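Local structure of hemin ABC transporter, periplasmic hemin-binding protein HutB (Vibrio cholerae, 5KHL) at residues A22-T27 / D246-V251; Q108-R113 / E132-Q137; D173-L178 / G252-K257; M207-G212 / Q263-L268. The protein probably binds hemin in the bacterial periplasm and delivers it to an ABC transporter that carries it across the inner membrane. One frame throughout, in Å; residues are numbered along the deposited sequence.

Interaction 1. Residues A22-T27 / D246-V251; sequences AGSAVT and DGHALV
Ser-24 and His-248 meet in a spare, open contact: OG lies at the edge of the imidazole ring, near its plane and 4.1 Å from CD2, and no hydrogen bond joins the two segments. The site lies near the middle of the bilobed periplasmic binding protein fold, where the chain returning from the second lobe after strand 242-244 passes the start of helix 24-32. Gly-23 is the N-cap of that helix, and Thr-45 OG1 is hydrogen-bonded to Ser-24 N. With OG trans to the backbone N across CA-CB (chi1 -172°), Ser-24 reaches out from the first turn of the helix toward 246-251. Ser-24 CB makes an apolar touch with Val-251 CG1 at 3.9 Å, and Ala-25 CB comes equally near the carbonyl oxygen of Val-251, a plain van der Waals approach. The histidine is held from within its own segment. Asp-246 OD2 accepts His-248 N on its anti side, closing an Asx turn that places the carboxylate, and takes the ring nitrogen on its syn lone pair. This second bond fixes the rotation of the imidazole: His-248 ND1 to Asp-246 OD2 measures 3.0 Å and lies in the ring plane.

Interaction 2. Residues Q108-R113 / E132-Q137; sequences QGLLTR and ENVQQQ
Leu-110 and Val-134 form the tight half of this contact, reaching toward each other tip to tip between two antiparallel helices whose local N-to-C directions differ by 166° and whose axes come within 10.7 Å. Helices 107-120 and 125-143, consecutive in the chain and joined by a short connection, form a helical hairpin packed against helices 24-32 and 256-269. Leu-110 CD2 lies 3.8 Å from Val-134 CG1 and 4.1 Å from CG2, so one methyl faces both branches of the valine. The leucine gets there with CG swung away from the backbone N (chi1 173°), which extends the chain toward helix 125-143. Both residues are buried: Leu-29 packs on Leu-110, and Leu-256 and Leu-259 pack on Val-134. On its own helix, the guanidinium of Arg-113 folds back, with Leu-110 CA 3.6 Å above one face and offset toward the rim.

One residue further along each helix the contact opens toward solvent. Leu-111 slides past Val-134 in the opposite sense, CD2 to CG1 at 3.9 Å, and crosses Gln-135 at about a right angle. As modelled, Gln-135 OE1 stands 3.2 Å from Leu-111 CD1, brought back over the leucine by a bend at chi2. Since the amide oxygen meets only the hydrocarbon end of Leu-111 in the facing segment and no hydrogen bond crosses, the pairing rests on apolar contact, with the partly exposed glutamine edging it.

Interaction 3. Residues D173-L178 / G252-K257; sequences DTIIGL and GGLGLK
Leu-254 pushes both of its methyl groups against Thr-174 and Ile-175 on one side of helix 171-178, joining that helix to the loop that leads into the C-terminal helix 256-269. CD1 lies 3.9 Å from Thr-174 CG2 and 3.9 Å from Ile-175 CG1, while CD2 is 4.0 Å from the same threonine methyl and 4.3 Å from Leu-178 CD1. Thr-174, Ile-175 and Leu-178 occupy positions i, i+1 and i+4, the spacing that gathers side chains on one helix face. Thr-174 divides its two branches: chi1 at -61° puts the methyl opposite the main-chain N, where it takes the leucine, whereas OG1 turns to a hydrogen bond with Ser-105 O.

The next shell sets the backbone that presents Leu-254. Just before it, Gly-252 has a positive phi (111°), and its link to Gly-253 is modelled as a cis peptide bond, a sharp kink in the chain. Just after it, Gly-255 is the N-cap of helix 256-269; its N is hydrogen-bonded to Ser-258 OG, the half of a capping box that a residue without a side chain can still form. Further out, the two carboxylate oxygens of Glu-28, on helix 24-32, hold the amides of Leu-256 and Lys-257, a placement likely to be favoured by the helix dipole. With only carbon atoms meeting, the contact is dispersive and hydrophobic, while polar bonds orient Thr-174 and fix the start of helix 256-269.

Interaction 4. Residues M207-G212 / Q263-L268; sequences MVLVSG and QRIQTL
Met-207 runs out nearly straight from its strand, N, CA, CB and CG forming an extended zigzag (chi1 177°), then bends at chi3 (-85°), so that SD and CE meet different residues of helix 256-269. The sulfur comes 3.8 Å from Ile-265 CG2, the two side chains crossing at a slant. CE meets the chain at Leu-268, 4.1 Å from its CB and equally far from its C, and here the side chains lie about at right angles. Leu-209, two residues on and so on the same strand face, reaches tip to tip toward the isoleucine, with CD2 3.9 Å from Ile-265 CG2. A single methyl group thus receives both strand side chains.

Strand 207-210 and the helix run roughly antiparallel, 152° between their local directions and 11.3 Å at closest approach, a helix laid against the face of the mixed sheet in the second lobe. Neighbouring strands complete the surface: Val-243 of strand 242-244 touches Met-207, Leu-209 and Leu-268, and Phe-154 of strand 152-156 touches Leu-209. Val-208 points to the other side of the sheet, toward Leu-231. On the helix, Gln-266 heads away and its NE2 is hydrogen-bonded to the backbone oxygens of Ile-179 and Leu-141. With no polar pair across it, the contact depends on complementary shape, and the pliable thioether of the methionine lets one strand residue follow the helix surface over almost a full turn.

In the fold
Burial does not follow distance from the middle of the fold. Interaction 1, its centre about 5 Å from that of the chain, is only partly buried although central, and contains the histidine-carboxylate pair; interaction 4, about 14 Å out, is buried. Interactions 3 and 4 are mostly buried and apolar, though Leu-268 at the edge of interaction 4 is exposed, and interaction 2 has one buried and one partly exposed half. Helix 256-269 is common to interactions 3 and 4, whose centres lie about 12 Å apart, and Val-134 of interaction 2 touches Leu-256 on its first turn. Asp-246 OD1 lies 3.3 Å from Lys-257 NZ, a weak, long ion pair linking interactions 1 and 3. Interactions 1 and 4 do not touch.

Interaction 1. Residues A22-T27 / D246-V251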
loop_
_atom_site.group_PDB
_atom_site.type_symbol
_atom_site.label_atom_id
_atom_site.label_comp_id
_atom_site.label_asym_id
_atom_site.label_seq_id
_atom_site.Cartn_x
_atom_site.Cartn_y
_atom_site.Cartn_z
ATOM N N ALA A 22 -8.005 -4.518 -10.753
ATOM C CA ALA A 22 -8.695 -5.015 -9.574
ATOM C C ALA A 22 -7.994 -4.619 -8.279
ATOM O O ALA A 22 -8.348 -5.097 -7.200
ATOM C CB ALA A 22 -8.828 -6.495 -9.648
ATOM N N GLY A 23 -7.003 -3.744 -8.391
ATOM C CA GLY A 23 -6.242 -3.314 -7.233
ATOM C C GLY A 23 -5.561 -1.978 -7.416
ATOM O O GLY A 23 -5.025 -1.676 -8.493
ATOM N N SER A 24 -5.590 -1.182 -6.346
ATOM C CA SER A 24 -4.928 0.120 -6.279
ATOM C C SER A 24 -3.479 0.076 -6.816
ATOM O O SER A 24 -3.071 0.934 -7.605
ATOM C CB SER A 24 -4.954 0.635 -4.833
ATOM O OG SER A 24 -4.481 1.966 -4.755
ATOM N N ALA A 25 -2.714 -0.925 -6.393
ATOM C CA ALA A 25 -1.332 -1.080 -6.828
ATOM C C ALA A 25 -1.255 -1.340 -8.331
ATOM O O ALA A 25 -0.278 -0.970 -8.972
ATOM C CB ALA A 25 -0.651 -2.224 -6.063
ATOM N N VAL A 26 -2.279 -1.983 -8.894
ATOM C CA VAL A 26 -2.317 -2.144 -10.350
ATOM C C VAL A 26 -2.580 -0.799 -11.037
ATOM O O VAL A 26 -1.856 -0.397 -11.959
ATOM C CB VAL A 26 -3.392 -3.157 -10.796
ATOM C CG1 VAL A 26 -3.307 -3.378 -12.292
ATOM C CG2 VAL A 26 -3.226 -4.475 -10.054
ATOM N N THR A 27 -3.614 -0.109 -10.567
ATOM C CA THR A 27 -4.044 1.145 -11.169
ATOM C C THR A 27 -2.940 2.203 -11.231
ATOM O O THR A 27 -2.787 2.862 -12.252
ATOM C CB THR A 27 -5.244 1.723 -10.404
ATOM O OG1 THR A 27 -6.316 0.785 -10.456
ATOM C CG2 THR A 27 -5.702 3.046 -11.005
ATOM N N ASP A 246 -1.015 7.772 4.302
ATOM C CA ASP A 246 -2.117 7.455 3.407
ATOM C C ASP A 246 -2.287 5.954 3.240
ATOM O O ASP A 246 -1.353 5.265 2.849
ATOM C CB ASP A 246 -1.894 8.112 2.046
ATOM C CG ASP A 246 -3.170 8.184 1.207
ATOM O OD1 ASP A 246 -3.735 9.298 1.079
ATOM O OD2 ASP A 246 -3.610 7.134 0.686
ATOM N N GLY A 247 -3.488 5.461 3.515
ATOM C CA GLY A 247 -3.765 4.034 3.490
ATOM C C GLY A 247 -3.600 3.350 2.142
ATOM O O GLY A 247 -3.397 2.131 2.073
ATOM N N HIS A 248 -3.672 4.135 1.071
ATOM C CA HIS A 248 -3.493 3.618 -0.280
ATOM C C HIS A 248 -2.055 3.215 -0.568
ATOM O O HIS A 248 -1.788 2.445 -1.505
ATOM C CB HIS A 248 -3.964 4.651 -1.307
ATOM C CG HIS A 248 -5.450 4.859 -1.297
ATOM N ND1 HIS A 248 -6.055 5.843 -0.550
ATOM C CD2 HIS A 248 -6.444 4.173 -1.908
ATOM C CE1 HIS A 248 -7.367 5.771 -0.717
ATOM N NE2 HIS A 248 -7.627 4.767 -1.532
ATOM N N ALA A 249 -1.135 3.733 0.243
ATOM C CA ALA A 249 0.292 3.439 0.099
ATOM C C ALA A 249 0.637 2.142 0.800
ATOM O O ALA A 249 1.792 1.725 0.813
ATOM C CB ALA A 249 1.136 4.580 0.662
ATOM N N LEU A 250 -0.372 1.511 1.388
ATOM C CA LEU A 250 -0.160 0.303 2.172
ATOM C C LEU A 250 -0.794 -0.907 1.496
ATOM O O LEU A 250 -0.594 -2.051 1.919
ATOM C CB LEU A 250 -0.740 0.471 3.576
ATOM C CG LEU A 250 -0.394 1.723 4.385
ATOM C CD1 LEU A 250 -0.873 1.556 5.823
ATOM C CD2 LEU A 250 1.090 2.052 4.329
ATOM N N VAL A 251 -1.555 -0.645 0.442
ATOM C CA VAL A 251 -2.350 -1.677 -0.215
ATOM C C VAL A 251 -1.740 -2.116 -1.549
ATOM O O VAL A 251 -1.410 -1.287 -2.395
ATOM C CB VAL A 251 -3.822 -1.178 -0.412
ATOM C CG1 VAL A 251 -4.410 -1.620 -1.749
ATOM C CG2 VAL A 251 -4.694 -1.645 0.752
#

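Interaction 2. Residues Q108-R113 / E132-Q137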
loop_
_atom_site.group_PDB
_atom_site.type_symbol
_atom_site.label_atom_id
_atom_site.label_comp_id
_atom_site.label_asym_id
_atom_site.label_seq_id
_atom_site.Cartn_x
_atom_site.Cartn_y
_atom_site.Cartn_z
ATOM N N GLN A 108 11.574 -5.089 -4.425
ATOM C CA GLN A 108 11.714 -5.844 -5.675
ATOM C C GLN A 108 10.332 -6.258 -6.175
ATOM O O GLN A 108 10.127 -6.433 -7.377
ATOM C CB GLN A 108 12.635 -7.063 -5.518
ATOM C CG GLN A 108 12.313 -8.006 -4.376
ATOM C CD GLN A 108 12.952 -7.604 -3.042
ATOM O OE1 GLN A 108 13.110 -6.411 -2.721
ATOM N NE2 GLN A 108 13.311 -8.609 -2.248
ATOM N N GLY A 109 9.390 -6.392 -5.241
ATOM C CA GLY A 109 8.026 -6.701 -5.593
ATOM C C GLY A 109 7.497 -5.596 -6.495
ATOM O O GLY A 109 6.884 -5.879 -7.517
ATOM N N LEU A 110 7.766 -4.343 -6.128
ATOM C CA LEU A 110 7.394 -3.194 -6.945
ATOM C C LEU A 110 8.038 -3.224 -8.333
ATOM O O LEU A 110 7.366 -2.990 -9.331
ATOM C CB LEU A 110 7.759 -1.895 -6.216
ATOM C CG LEU A 110 7.589 -0.579 -6.976
ATOM C CD1 LEU A 110 6.196 -0.492 -7.623
ATOM C CD2 LEU A 110 7.808 0.613 -6.043
ATOM N N LEU A 111 9.333 -3.510 -8.392
ATOM C CA LEU A 111 10.028 -3.549 -9.670
ATOM C C LEU A 111 9.463 -4.662 -10.548
ATOM O O LEU A 111 9.305 -4.486 -11.750
ATOM C CB LEU A 111 11.541 -3.744 -9.477
ATOM C CG LEU A 111 12.328 -2.681 -8.710
ATOM C CD1 LEU A 111 13.742 -3.169 -8.459
ATOM C CD2 LEU A 111 12.358 -1.357 -9.437
ATOM N N THR A 112 9.156 -5.803 -9.942
ATOM C CA THR A 112 8.520 -6.924 -10.643
ATOM C C THR A 112 7.100 -6.569 -11.135
ATOM O O THR A 112 6.701 -6.910 -12.264
ATOM C CB THR A 112 8.445 -8.174 -9.712
ATOM O OG1 THR A 112 9.764 -8.547 -9.295
ATOM C CG2 THR A 112 7.794 -9.347 -10.410
ATOM N N ARG A 113 6.347 -5.887 -10.279
ATOM C CA ARG A 113 5.001 -5.440 -10.614
ATOM C C ARG A 113 5.021 -4.513 -11.827
ATOM O O ARG A 113 4.180 -4.625 -12.723
ATOM C CB ARG A 113 4.359 -4.745 -9.403
ATOM C CG ARG A 113 2.821 -4.787 -9.382
ATOM C CD ARG A 113 2.266 -4.817 -7.940
ATOM N NE ARG A 113 2.759 -3.693 -7.176
ATOM C CZ ARG A 113 3.560 -3.777 -6.126
ATOM N NH1 ARG A 113 3.955 -4.952 -5.655
ATOM N NH2 ARG A 113 3.953 -2.665 -5.542
ATOM N N GLU A 132 13.631 3.064 -12.969
ATOM C CA GLU A 132 14.754 3.928 -12.653
ATOM C C GLU A 132 14.376 5.011 -11.666
ATOM O O GLU A 132 15.117 5.256 -10.722
ATOM C CB GLU A 132 15.325 4.574 -13.915
ATOM C CG GLU A 132 16.250 3.670 -14.691
ATOM C CD GLU A 132 16.641 4.281 -16.016
ATOM O OE1 GLU A 132 16.599 5.530 -16.108
ATOM O OE2 GLU A 132 16.975 3.524 -16.961
ATOM N N ASN A 133 13.244 5.673 -11.878
ATOM C CA ASN A 133 12.824 6.668 -10.908
ATOM C C ASN A 133 12.588 6.001 -9.568
ATOM O O ASN A 133 12.981 6.530 -8.522
ATOM C CB ASN A 133 11.563 7.407 -11.342
ATOM C CG ASN A 133 11.170 8.511 -10.355
ATOM O OD1 ASN A 133 10.002 8.642 -9.972
ATOM N ND2 ASN A 133 12.156 9.308 -9.937
ATOM N N VAL A 134 11.976 4.820 -9.615
ATOM C CA VAL A 134 11.680 4.087 -8.397
ATOM C C VAL A 134 12.941 3.813 -7.592
ATOM O O VAL A 134 12.963 4.009 -6.364
ATOM C CB VAL A 134 10.969 2.757 -8.693
ATOM C CG1 VAL A 134 11.130 1.801 -7.530
ATOM C CG2 VAL A 134 9.495 3.003 -8.976
ATOM N N GLN A 135 13.994 3.389 -8.284
ATOM C CA GLN A 135 15.259 3.107 -7.612
ATOM C C GLN A 135 15.926 4.392 -7.119
ATOM O O GLN A 135 16.374 4.452 -5.978
ATOM C CB GLN A 135 16.209 2.326 -8.530
ATOM C CG GLN A 135 17.040 1.307 -7.767
ATOM C CD GLN A 135 16.215 0.112 -7.284
ATOM O OE1 GLN A 135 15.687 -0.648 -8.089
ATOM N NE2 GLN A 135 16.115 -0.059 -5.967
ATOM N N GLN A 136 15.974 5.421 -7.962
ATOM C CA GLN A 136 16.431 6.750 -7.523
ATOM C C GLN A 136 15.755 7.240 -6.237
ATOM O O GLN A 136 16.451 7.683 -5.322
ATOM C CB GLN A 136 16.195 7.804 -8.610
ATOM C CG GLN A 136 16.950 7.609 -9.901
ATOM C CD GLN A 136 16.806 8.799 -10.826
ATOM O OE1 GLN A 136 17.070 8.711 -12.032
ATOM N NE2 GLN A 136 16.385 9.931 -10.262
ATOM N N GLN A 137 14.417 7.188 -6.164
ATOM C CA GLN A 137 13.730 7.617 -4.937
ATOM C C GLN A 137 14.184 6.800 -3.750
ATOM O O GLN A 137 14.322 7.330 -2.648
ATOM C CB GLN A 137 12.221 7.490 -5.052
ATOM C CG GLN A 137 11.563 8.404 -6.028
ATOM C CD GLN A 137 10.094 8.071 -6.170
ATOM O OE1 GLN A 137 9.301 8.270 -5.250
ATOM N NE2 GLN A 137 9.724 7.537 -7.324
#

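Interaction 3. Residues D173-L178 / G252-K257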
loop_
_atom_site.group_PDB
_atom_site.type_symbol
_atom_site.label_atom_id
_atom_site.label_comp_id
_atom_site.label_asym_id
_atom_site.label_seq_id
_atom_site.Cartn_x
_atom_site.Cartn_y
_atom_site.Cartn_z
ATOM N N ASP A 173 6.193 -1.975 7.390
ATOM C CA ASP A 173 7.564 -2.282 7.786
ATOM C C ASP A 173 8.603 -1.825 6.766
ATOM O O ASP A 173 9.634 -1.267 7.137
ATOM C CB ASP A 173 7.754 -3.773 8.031
ATOM C CG ASP A 173 9.191 -4.110 8.352
ATOM O OD1 ASP A 173 9.851 -4.790 7.544
ATOM O OD2 ASP A 173 9.662 -3.639 9.401
ATOM N N THR A 174 8.342 -2.073 5.487
ATOM C CA THR A 174 9.284 -1.702 4.437
ATOM C C THR A 174 9.467 -0.177 4.393
ATOM O O THR A 174 10.593 0.336 4.242
ATOM C CB THR A 174 8.800 -2.215 3.073
ATOM O OG1 THR A 174 8.699 -3.637 3.105
ATOM C CG2 THR A 174 9.721 -1.807 1.948
ATOM N N ILE A 175 8.361 0.543 4.571
ATOM C CA ILE A 175 8.369 1.999 4.505
ATOM C C ILE A 175 9.200 2.601 5.641
ATOM O O ILE A 175 9.947 3.552 5.425
ATOM C CB ILE A 175 6.922 2.557 4.513
ATOM C CG1 ILE A 175 6.289 2.313 3.138
ATOM C CG2 ILE A 175 6.868 4.056 4.906
ATOM C CD1 ILE A 175 4.775 2.547 3.116
ATOM N N ILE A 176 9.067 2.037 6.837
ATOM C CA ILE A 176 9.867 2.435 7.988
ATOM C C ILE A 176 11.387 2.226 7.741
ATOM O O ILE A 176 12.206 3.090 8.078
ATOM C CB ILE A 176 9.418 1.659 9.249
ATOM C CG1 ILE A 176 8.050 2.145 9.699
ATOM C CG2 ILE A 176 10.392 1.844 10.398
ATOM C CD1 ILE A 176 7.382 1.207 10.700
ATOM N N GLY A 177 11.757 1.092 7.151
ATOM C CA GLY A 177 13.146 0.856 6.786
ATOM C C GLY A 177 13.623 1.883 5.772
ATOM O O GLY A 177 14.701 2.442 5.917
ATOM N N LEU A 178 12.800 2.145 4.756
ATOM C CA LEU A 178 13.156 3.081 3.696
ATOM C C LEU A 178 13.306 4.522 4.171
ATOM O O LEU A 178 14.136 5.260 3.631
ATOM C CB LEU A 178 12.137 3.013 2.559
ATOM C CG LEU A 178 12.281 1.779 1.662
ATOM C CD1 LEU A 178 11.121 1.646 0.700
ATOM C CD2 LEU A 178 13.580 1.854 0.890
ATOM N N GLY A 252 -1.551 -3.421 -1.713
ATOM C CA GLY A 252 -1.171 -3.943 -3.008
ATOM C C GLY A 252 0.176 -4.556 -3.413
ATOM O O GLY A 252 0.175 -5.235 -4.439
ATOM N N GLY A 253 1.315 -4.349 -2.737
ATOM C CA GLY A 253 1.539 -3.515 -1.573
ATOM C C GLY A 253 2.509 -2.336 -1.708
ATOM O O GLY A 253 2.046 -1.196 -1.653
ATOM N N LEU A 254 3.826 -2.551 -1.848
ATOM C CA LEU A 254 4.745 -1.382 -1.913
ATOM C C LEU A 254 4.735 -0.739 -3.286
ATOM O O LEU A 254 5.093 -1.357 -4.278
ATOM C CB LEU A 254 6.188 -1.731 -1.541
ATOM C CG LEU A 254 7.133 -0.502 -1.409
ATOM C CD1 LEU A 254 7.058 0.177 -0.035
ATOM C CD2 LEU A 254 8.597 -0.823 -1.760
ATOM N N GLY A 255 4.331 0.520 -3.342
ATOM C CA GLY A 255 4.128 1.175 -4.620
ATOM C C GLY A 255 4.661 2.592 -4.693
ATOM O O GLY A 255 5.477 3.001 -3.865
ATOM N N LEU A 256 4.193 3.336 -5.695
ATOM C CA LEU A 256 4.680 4.684 -5.950
ATOM C C LEU A 256 4.240 5.643 -4.853
ATOM O O LEU A 256 5.025 6.488 -4.391
ATOM C CB LEU A 256 4.196 5.175 -7.307
ATOM C CG LEU A 256 4.509 4.238 -8.478
ATOM C CD1 LEU A 256 4.111 4.893 -9.790
ATOM C CD2 LEU A 256 5.991 3.838 -8.503
ATOM N N LYS A 257 2.984 5.498 -4.435
ATOM C CA LYS A 257 2.444 6.231 -3.289
ATOM C C LYS A 257 3.214 5.919 -1.993
ATOM O O LYS A 257 3.461 6.812 -1.188
ATOM C CB LYS A 257 0.958 5.904 -3.107
ATOM C CG LYS A 257 0.208 6.849 -2.178
ATOM C CD LYS A 257 0.138 8.266 -2.749
ATOM C CE LYS A 257 0.168 9.326 -1.638
ATOM N NZ LYS A 257 -0.979 9.212 -0.705
#

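Interaction 4. Residues M207-G212 / Q263-L268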
loop_
_atom_site.group_PDB
_atom_site.type_symbol
_atom_site.label_atom_id
_atom_site.label_comp_id
_atom_site.label_asym_id
_atom_site.label_seq_id
_atom_site.Cartn_x
_atom_site.Cartn_y
_atom_site.Cartn_z
ATOM N N MET A 207 8.226 7.793 16.881
ATOM C CA MET A 207 7.116 8.212 16.056
ATOM C C MET A 207 6.152 7.065 15.844
ATOM O O MET A 207 6.553 5.930 15.581
ATOM C CB MET A 207 7.621 8.735 14.705
ATOM C CG MET A 207 6.499 9.140 13.750
ATOM S SD MET A 207 7.083 9.544 12.091
ATOM C CE MET A 207 7.533 11.262 12.311
ATOM N N VAL A 208 4.872 7.361 15.941
ATOM C CA VAL A 208 3.897 6.351 15.603
ATOM C C VAL A 208 3.159 6.765 14.325
ATOM O O VAL A 208 2.743 7.915 14.177
ATOM C CB VAL A 208 2.933 6.117 16.774
ATOM C CG1 VAL A 208 1.748 5.256 16.358
ATOM C CG2 VAL A 208 3.698 5.499 17.940
ATOM N N LEU A 209 3.047 5.831 13.384
ATOM C CA LEU A 209 2.244 6.035 12.177
ATOM C C LEU A 209 0.887 5.333 12.338
ATOM O O LEU A 209 0.824 4.250 12.929
ATOM C CB LEU A 209 2.977 5.507 10.944
ATOM C CG LEU A 209 4.389 6.032 10.678
ATOM C CD1 LEU A 209 4.991 5.389 9.418
ATOM C CD2 LEU A 209 4.391 7.562 10.584
ATOM N N VAL A 210 -0.193 5.920 11.817
ATOM C CA VAL A 210 -1.509 5.337 12.086
ATOM C C VAL A 210 -2.312 4.917 10.867
ATOM O O VAL A 210 -2.367 5.629 9.868
ATOM C CB VAL A 210 -2.375 6.282 12.921
ATOM C CG1 VAL A 210 -3.840 6.138 12.561
ATOM C CG2 VAL A 210 -2.170 5.985 14.397
ATOM N N SER A 211 -2.927 3.737 11.024
ATOM C CA SER A 211 -3.743 2.991 10.050
ATOM C C SER A 211 -4.494 3.800 8.999
ATOM O O SER A 211 -5.707 3.650 8.824
ATOM C CB SER A 211 -4.752 2.120 10.815
ATOM O OG SER A 211 -4.833 2.490 12.188
ATOM N N GLY A 212 -3.757 4.614 8.262
ATOM C CA GLY A 212 -4.368 5.512 7.318
ATOM C C GLY A 212 -4.461 6.890 7.930
ATOM O O GLY A 212 -4.545 7.031 9.143
ATOM N N GLN A 263 8.982 9.442 1.690
ATOM C CA GLN A 263 9.713 10.714 1.594
ATOM C C GLN A 263 9.086 11.745 2.501
ATOM O O GLN A 263 9.772 12.377 3.310
ATOM C CB GLN A 263 9.727 11.277 0.168
ATOM C CG GLN A 263 10.404 10.433 -0.889
ATOM C CD GLN A 263 10.284 11.057 -2.276
ATOM O OE1 GLN A 263 10.518 12.252 -2.449
ATOM N NE2 GLN A 263 9.903 10.251 -3.264
ATOM N N ARG A 264 7.775 11.908 2.350
ATOM C CA ARG A 264 7.039 12.916 3.097
ATOM C C ARG A 264 7.182 12.692 4.594
ATOM O O ARG A 264 7.308 13.647 5.349
ATOM C CB ARG A 264 5.558 12.929 2.713
ATOM C CG ARG A 264 4.791 14.052 3.417
ATOM C CD ARG A 264 3.295 13.968 3.184
ATOM N NE ARG A 264 2.749 12.709 3.676
ATOM C CZ ARG A 264 2.357 12.499 4.925
ATOM N NH1 ARG A 264 2.433 13.466 5.824
ATOM N NH2 ARG A 264 1.888 11.318 5.272
ATOM N N ILE A 265 7.191 11.436 5.027
ATOM C CA ILE A 265 7.321 11.141 6.453
ATOM C C ILE A 265 8.779 11.244 6.939
ATOM O O ILE A 265 9.030 11.688 8.052
ATOM C CB ILE A 265 6.752 9.755 6.791
ATOM C CG1 ILE A 265 5.277 9.691 6.400
ATOM C CG2 ILE A 265 6.871 9.466 8.301
ATOM C CD1 ILE A 265 4.738 8.307 6.310
ATOM N N GLN A 266 9.744 10.877 6.107
ATOM C CA GLN A 266 11.163 11.009 6.490
ATOM C C GLN A 266 11.529 12.463 6.787
ATOM O O GLN A 266 12.332 12.751 7.670
ATOM C CB GLN A 266 12.077 10.449 5.392
ATOM C CG GLN A 266 13.553 10.458 5.736
ATOM C CD GLN A 266 14.436 9.871 4.620
ATOM O OE1 GLN A 266 14.456 10.377 3.495
ATOM N NE2 GLN A 266 15.163 8.803 4.935
ATOM N N THR A 267 10.929 13.378 6.038
ATOM C CA THR A 267 11.131 14.794 6.246
ATOM C C THR A 267 10.605 15.190 7.632
ATOM O O THR A 267 11.135 16.097 8.285
ATOM C CB THR A 267 10.425 15.615 5.132
ATOM O OG1 THR A 267 11.078 15.381 3.881
ATOM C CG2 THR A 267 10.444 17.108 5.433
ATOM N N LEU A 268 9.562 14.501 8.089
ATOM C CA LEU A 268 9.002 14.775 9.421
ATOM C C LEU A 268 9.869 14.176 10.522
ATOM O O LEU A 268 10.020 14.781 11.592
ATOM C CB LEU A 268 7.574 14.238 9.528
ATOM C CG LEU A 268 6.610 14.866 8.518
ATOM C CD1 LEU A 268 5.287 14.124 8.470
ATOM C CD2 LEU A 268 6.395 16.336 8.859
#